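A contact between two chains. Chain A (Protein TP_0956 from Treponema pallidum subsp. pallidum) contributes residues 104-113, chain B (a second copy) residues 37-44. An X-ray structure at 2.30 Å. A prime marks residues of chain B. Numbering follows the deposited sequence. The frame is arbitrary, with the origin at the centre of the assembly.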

ATOM      1  N   SER A 104      18.432  -9.524  -2.667  1.00 31.50           N
ATOM      2  CA  SER A 104      18.420  -9.766  -4.110  1.00 33.09           C
ATOM      3  C   SER A 104      17.386  -8.872  -4.763  1.00 42.48           C
ATOM      4  O   SER A 104      17.595  -8.360  -5.868  1.00 46.24           O
ATOM      5  CB  SER A 104      18.110 -11.231  -4.430  1.00 35.40           C
ATOM      6  OG  SER A 104      18.989 -12.067  -3.709  1.00 72.83           O
ATOM      7  N   ARG A 105      16.274  -8.675  -4.060  1.00 36.81           N
ATOM      8  CA  ARG A 105      15.242  -7.754  -4.506  1.00 30.11           C
ATOM      9  C   ARG A 105      15.765  -6.304  -4.578  1.00 32.92           C
ATOM     10  O   ARG A 105      15.530  -5.603  -5.560  1.00 35.97           O
ATOM     11  CB  ARG A 105      14.019  -7.850  -3.587  1.00 28.78           C
ATOM     12  CG  ARG A 105      12.794  -7.087  -4.088  1.00 51.05           C
ATOM     13  CD  ARG A 105      11.602  -7.125  -3.102  1.00 48.84           C
ATOM     14  NE  ARG A 105      10.619  -6.111  -3.475  1.00 36.05           N
ATOM     15  CZ  ARG A 105       9.935  -5.353  -2.629  1.00 38.10           C
ATOM     16  NH1 ARG A 105      10.092  -5.485  -1.319  1.00 36.50           N
ATOM     17  NH2 ARG A 105       9.093  -4.455  -3.110  1.00 49.11           N
ATOM     18  N   ALA A 106      16.458  -5.852  -3.540  1.00 33.24           N
ATOM     19  CA  ALA A 106      17.033  -4.495  -3.537  1.00 32.46           C
ATOM     20  C   ALA A 106      18.038  -4.343  -4.677  1.00 34.90           C
ATOM     21  O   ALA A 106      18.057  -3.339  -5.379  1.00 35.41           O
ATOM     22  CB  ALA A 106      17.721  -4.217  -2.226  1.00 25.82           C
ATOM     23  N   ARG A 107      18.879  -5.351  -4.842  1.00 29.08           N
ATOM     24  CA  ARG A 107      19.877  -5.353  -5.897  1.00 39.01           C
ATOM     25  C   ARG A 107      19.239  -5.114  -7.273  1.00 43.17           C
ATOM     26  O   ARG A 107      19.703  -4.259  -8.036  1.00 40.37           O
ATOM     27  CB  ARG A 107      20.655  -6.671  -5.869  1.00 43.87           C
ATOM     28  CG  ARG A 107      21.845  -6.710  -6.794  1.00 48.13           C
ATOM     29  CD  ARG A 107      22.360  -8.128  -6.953  1.00 53.36           C
ATOM     30  NE  ARG A 107      22.794  -8.355  -8.329  1.00 71.80           N
ATOM     31  CZ  ARG A 107      21.984  -8.741  -9.312  1.00 83.48           C
ATOM     32  NH1 ARG A 107      20.691  -8.955  -9.068  1.00 82.97           N
ATOM     33  NH2 ARG A 107      22.465  -8.920 -10.541  1.00 85.27           N
ATOM     34  N   LYS A 108      18.155  -5.834  -7.570  1.00 37.64           N
ATOM     35  CA  LYS A 108      17.458  -5.674  -8.850  1.00 36.20           C
ATOM     36  C   LYS A 108      16.833  -4.292  -9.001  1.00 33.38           C
ATOM     37  O   LYS A 108      16.833  -3.723 -10.084  1.00 35.31           O
ATOM     38  CB  LYS A 108      16.396  -6.766  -9.049  1.00 39.09           C
ATOM     39  CG  LYS A 108      16.991  -8.164  -9.260  1.00 52.35           C
ATOM     40  CD  LYS A 108      15.906  -9.194  -9.546  1.00 65.19           C
ATOM     41  CE  LYS A 108      16.466 -10.607  -9.603  1.00 72.24           C
ATOM     42  NZ  LYS A 108      16.650 -11.186  -8.240  1.00 78.33           N
ATOM     43  N   LEU A 109      16.302  -3.762  -7.909  1.00 29.83           N
ATOM     44  CA  LEU A 109      15.743  -2.412  -7.907  1.00 33.23           C
ATOM     45  C   LEU A 109      16.826  -1.327  -8.086  1.00 34.38           C
ATOM     46  O   LEU A 109      16.616  -0.355  -8.815  1.00 31.59           O
ATOM     47  CB  LEU A 109      14.915  -2.169  -6.637  1.00 25.98           C
ATOM     48  CG  LEU A 109      13.575  -2.921  -6.541  1.00 35.16           C
ATOM     49  CD1 LEU A 109      12.776  -2.454  -5.351  1.00 36.83           C
ATOM     50  CD2 LEU A 109      12.708  -2.791  -7.790  1.00 27.84           C
ATOM     51  N   TYR A 110      17.975  -1.483  -7.432  1.00 26.91           N
ATOM     52  CA  TYR A 110      19.080  -0.554  -7.673  1.00 30.02           C
ATOM     53  C   TYR A 110      19.410  -0.507  -9.168  1.00 38.71           C
ATOM     54  O   TYR A 110      19.573   0.567  -9.759  1.00 34.06           O
ATOM     55  CB  TYR A 110      20.321  -0.965  -6.883  1.00 29.38           C
ATOM     56  CG  TYR A 110      20.234  -0.649  -5.405  1.00 38.78           C
ATOM     57  CD1 TYR A 110      19.710   0.567  -4.962  1.00 30.28           C
ATOM     58  CD2 TYR A 110      20.672  -1.568  -4.447  1.00 41.41           C
ATOM     59  CE1 TYR A 110      19.633   0.861  -3.607  1.00 40.29           C
ATOM     60  CE2 TYR A 110      20.598  -1.278  -3.086  1.00 37.52           C
ATOM     61  CZ  TYR A 110      20.082  -0.064  -2.675  1.00 38.74           C
ATOM     62  OH  TYR A 110      19.999   0.236  -1.343  1.00 35.36           O
ATOM     63  N   LEU A 111      19.477  -1.683  -9.780  1.00 25.36           N
ATOM     64  CA  LEU A 111      19.914  -1.780 -11.149  1.00 33.42           C
ATOM     65  C   LEU A 111      18.861  -1.222 -12.088  1.00 38.85           C
ATOM     66  O   LEU A 111      19.202  -0.600 -13.094  1.00 37.57           O
ATOM     67  CB  LEU A 111      20.238  -3.220 -11.511  1.00 30.05           C
ATOM     68  CG  LEU A 111      21.489  -3.833 -10.889  1.00 40.89           C
ATOM     69  CD1 LEU A 111      21.498  -5.330 -11.160  1.00 46.64           C
ATOM     70  CD2 LEU A 111      22.740  -3.210 -11.444  1.00 27.70           C
ATOM     71  N   ARG A 112      17.585  -1.437 -11.771  1.00 25.61           N
ATOM     72  CA  ARG A 112      16.515  -0.875 -12.597  1.00 28.86           C
ATOM     73  C   ARG A 112      16.586   0.643 -12.490  1.00 36.57           C
ATOM     74  O   ARG A 112      16.461   1.349 -13.491  1.00 31.50           O
ATOM     75  CB  ARG A 112      15.134  -1.388 -12.158  1.00 30.99           C
ATOM     76  CG  ARG A 112      13.944  -0.817 -12.955  1.00 39.49           C
ATOM     77  CD  ARG A 112      12.601  -1.088 -12.270  1.00 35.22           C
ATOM     78  NE  ARG A 112      12.364  -2.522 -12.104  1.00 39.72           N
ATOM     79  CZ  ARG A 112      11.252  -3.058 -11.606  1.00 40.11           C
ATOM     80  NH1 ARG A 112      10.246  -2.291 -11.221  1.00 34.44           N
ATOM     81  NH2 ARG A 112      11.146  -4.370 -11.493  1.00 44.34           N
ATOM     82  N   GLY A 113      16.784   1.129 -11.263  1.00 38.53           N
ATOM     83  CA  GLY A 113      16.928   2.550 -11.001  1.00 31.11           C
ATOM     84  C   GLY A 113      18.119   3.132 -11.740  1.00 31.20           C
ATOM     85  O   GLY A 113      18.004   4.167 -12.402  1.00 33.45           O
TER
ATOM     86  N   GLU B  37       4.417  -6.059 -17.194  1.00 32.36           N
ATOM     87  CA  GLU B  37       5.805  -6.462 -17.460  1.00 41.10           C
ATOM     88  C   GLU B  37       6.676  -6.444 -16.194  1.00 40.37           C
ATOM     89  O   GLU B  37       7.892  -6.632 -16.239  1.00 43.25           O
ATOM     90  CB  GLU B  37       6.413  -5.594 -18.565  1.00 40.10           C
ATOM     91  CG  GLU B  37       5.581  -5.585 -19.863  1.00 46.34           C
ATOM     92  CD  GLU B  37       5.018  -6.964 -20.223  1.00 54.93           C
ATOM     93  OE1 GLU B  37       5.772  -7.964 -20.122  1.00 58.81           O
ATOM     94  OE2 GLU B  37       3.819  -7.050 -20.597  1.00 52.06           O
ATOM     95  N   GLU B  38       6.029  -6.211 -15.063  1.00 31.77           N
ATOM     96  CA  GLU B  38       6.703  -6.150 -13.777  1.00 38.35           C
ATOM     97  C   GLU B  38       7.226  -7.551 -13.408  1.00 47.31           C
ATOM     98  O   GLU B  38       6.625  -8.565 -13.793  1.00 46.83           O
ATOM     99  CB  GLU B  38       5.721  -5.589 -12.736  1.00 32.06           C
ATOM    100  CG  GLU B  38       6.275  -5.283 -11.360  1.00 43.05           C
ATOM    101  CD  GLU B  38       7.478  -4.380 -11.391  1.00 34.11           C
ATOM    102  OE1 GLU B  38       7.315  -3.159 -11.246  1.00 45.17           O
ATOM    103  OE2 GLU B  38       8.595  -4.890 -11.553  1.00 46.04           O
ATOM    104  N   ASP B  39       8.374  -7.612 -12.727  1.00 40.47           N
ATOM    105  CA  ASP B  39       8.831  -8.877 -12.133  1.00 45.16           C
ATOM    106  C   ASP B  39       8.812  -8.863 -10.591  1.00 42.94           C
ATOM    107  O   ASP B  39       9.056  -9.882  -9.942  1.00 49.59           O
ATOM    108  CB  ASP B  39      10.197  -9.341 -12.685  1.00 56.18           C
ATOM    109  CG  ASP B  39      11.307  -8.301 -12.517  1.00 66.60           C
ATOM    110  OD1 ASP B  39      11.190  -7.416 -11.654  1.00 55.32           O
ATOM    111  OD2 ASP B  39      12.313  -8.378 -13.258  1.00 84.79           O
ATOM    112  N   ASP B  40       8.489  -7.709 -10.019  1.00 44.80           N
ATOM    113  CA  ASP B  40       8.428  -7.542  -8.567  1.00 43.59           C
ATOM    114  C   ASP B  40       6.983  -7.578  -8.059  1.00 40.15           C
ATOM    115  O   ASP B  40       6.259  -6.587  -8.149  1.00 36.54           O
ATOM    116  CB  ASP B  40       9.060  -6.215  -8.175  1.00 40.80           C
ATOM    117  CG  ASP B  40       9.271  -6.097  -6.676  1.00 45.01           C
ATOM    118  OD1 ASP B  40       8.290  -5.902  -5.930  1.00 53.10           O
ATOM    119  OD2 ASP B  40      10.433  -6.198  -6.245  1.00 40.22           O
ATOM    120  N   LEU B  41       6.575  -8.716  -7.516  1.00 36.98           N
ATOM    121  CA  LEU B  41       5.203  -8.894  -7.051  1.00 47.21           C
ATOM    122  C   LEU B  41       4.787  -7.871  -5.997  1.00 47.33           C
ATOM    123  O   LEU B  41       3.693  -7.324  -6.060  1.00 51.91           O
ATOM    124  CB  LEU B  41       5.003 -10.309  -6.507  1.00 46.55           C
ATOM    125  CG  LEU B  41       5.400 -11.430  -7.465  1.00 48.22           C
ATOM    126  CD1 LEU B  41       5.113 -12.813  -6.848  1.00 47.24           C
ATOM    127  CD2 LEU B  41       4.672 -11.266  -8.765  1.00 44.56           C
ATOM    128  N   ASP B  42       5.658  -7.612  -5.034  1.00 42.17           N
ATOM    129  CA  ASP B  42       5.306  -6.723  -3.929  1.00 44.76           C
ATOM    130  C   ASP B  42       4.956  -5.310  -4.394  1.00 40.67           C
ATOM    131  O   ASP B  42       4.015  -4.710  -3.880  1.00 41.03           O
ATOM    132  CB  ASP B  42       6.409  -6.693  -2.868  1.00 46.27           C
ATOM    133  CG  ASP B  42       6.505  -8.004  -2.093  1.00 63.82           C
ATOM    134  OD1 ASP B  42       5.497  -8.739  -2.048  1.00 58.95           O
ATOM    135  OD2 ASP B  42       7.588  -8.302  -1.533  1.00 82.71           O
ATOM    136  N   LEU B  43       5.706  -4.778  -5.356  1.00 34.36           N
ATOM    137  CA  LEU B  43       5.401  -3.452  -5.895  1.00 42.66           C
ATOM    138  C   LEU B  43       4.005  -3.421  -6.513  1.00 39.70           C
ATOM    139  O   LEU B  43       3.261  -2.454  -6.347  1.00 37.17           O
ATOM    140  CB  LEU B  43       6.434  -3.021  -6.945  1.00 36.89           C
ATOM    141  CG  LEU B  43       7.757  -2.502  -6.389  1.00 38.13           C
ATOM    142  CD1 LEU B  43       8.780  -2.305  -7.494  1.00 32.38           C
ATOM    143  CD2 LEU B  43       7.513  -1.218  -5.638  1.00 37.64           C
ATOM    144  N   VAL B  44       3.658  -4.481  -7.237  1.00 39.04           N
ATOM    145  CA  VAL B  44       2.339  -4.575  -7.844  1.00 28.96           C
ATOM    146  C   VAL B  44       1.258  -4.688  -6.755  1.00 41.64           C
ATOM    147  O   VAL B  44       0.324  -3.894  -6.728  1.00 43.35           O
ATOM    148  CB  VAL B  44       2.268  -5.719  -8.844  1.00 30.68           C
ATOM    149  CG1 VAL B  44       0.931  -5.730  -9.520  1.00 37.17           C
ATOM    150  CG2 VAL B  44       3.367  -5.541  -9.896  1.00 39.14           C
TER

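Two arginines on one helix of chain A, Arg105 and Arg112, account for most of the surface that chain A buries here, and both reach acidic groups of chain B around the start of its helix. Arg105 covers the most surface. Its CA-to-CB bond points sideways, but chi1 to chi3 are all t, and the extended chain brings the guanidinium to Asp40′. Arg105 NE donates to Asp40′ OD2 at 2.8 Å with an N-H...O angle of 162°, a nearly straight bond within a salt bridge; the companion bond from Arg105 NH2 to Asp40′ OD1, at 3.3 Å and 134°, is weak. Asp40′ is also the N-cap of its helix: Leu43′ N donates to Asp40′ OD1 at 2.9 Å and 160°, a well-aligned capping bond. One carboxylate therefore both caps its own helix and binds the neighbouring chain.

Asp42′ lies differently around Arg105. Its CB sits over one face of the guanidinium, 3.5 Å from Arg105 NH2, and Asp42′ OD2 is 3.8 Å from Arg105 NH1, well out of the guanidinium plane. This long salt bridge rests on charge alone, since no N-H points at the oxygen.

The CA-to-CB bond of Arg112 points toward chain B, and the side chain meets Glu38′ at the edge of its guanidinium. Arg112 NH2 donates to Glu38′ OE2 at 2.6 Å (138°), and Arg112 NH1 to Glu38′ OE1 at 3.1 Å (145°). Glu38′ OE2 also accepts from Asp39′ N at 3.0 Å and Asp40′ N at 3.2 Å, so the same oxygen that binds Arg112 is also tied to the backbone of its own loop. Asp39′ OD1 adds a salt bridge to Arg112 NH2 at 3.1 Å.

Between the arginines in sequence, Leu109 supplies an apolar contact, its CD2 lying 4.0 Å from Leu43′ CD1.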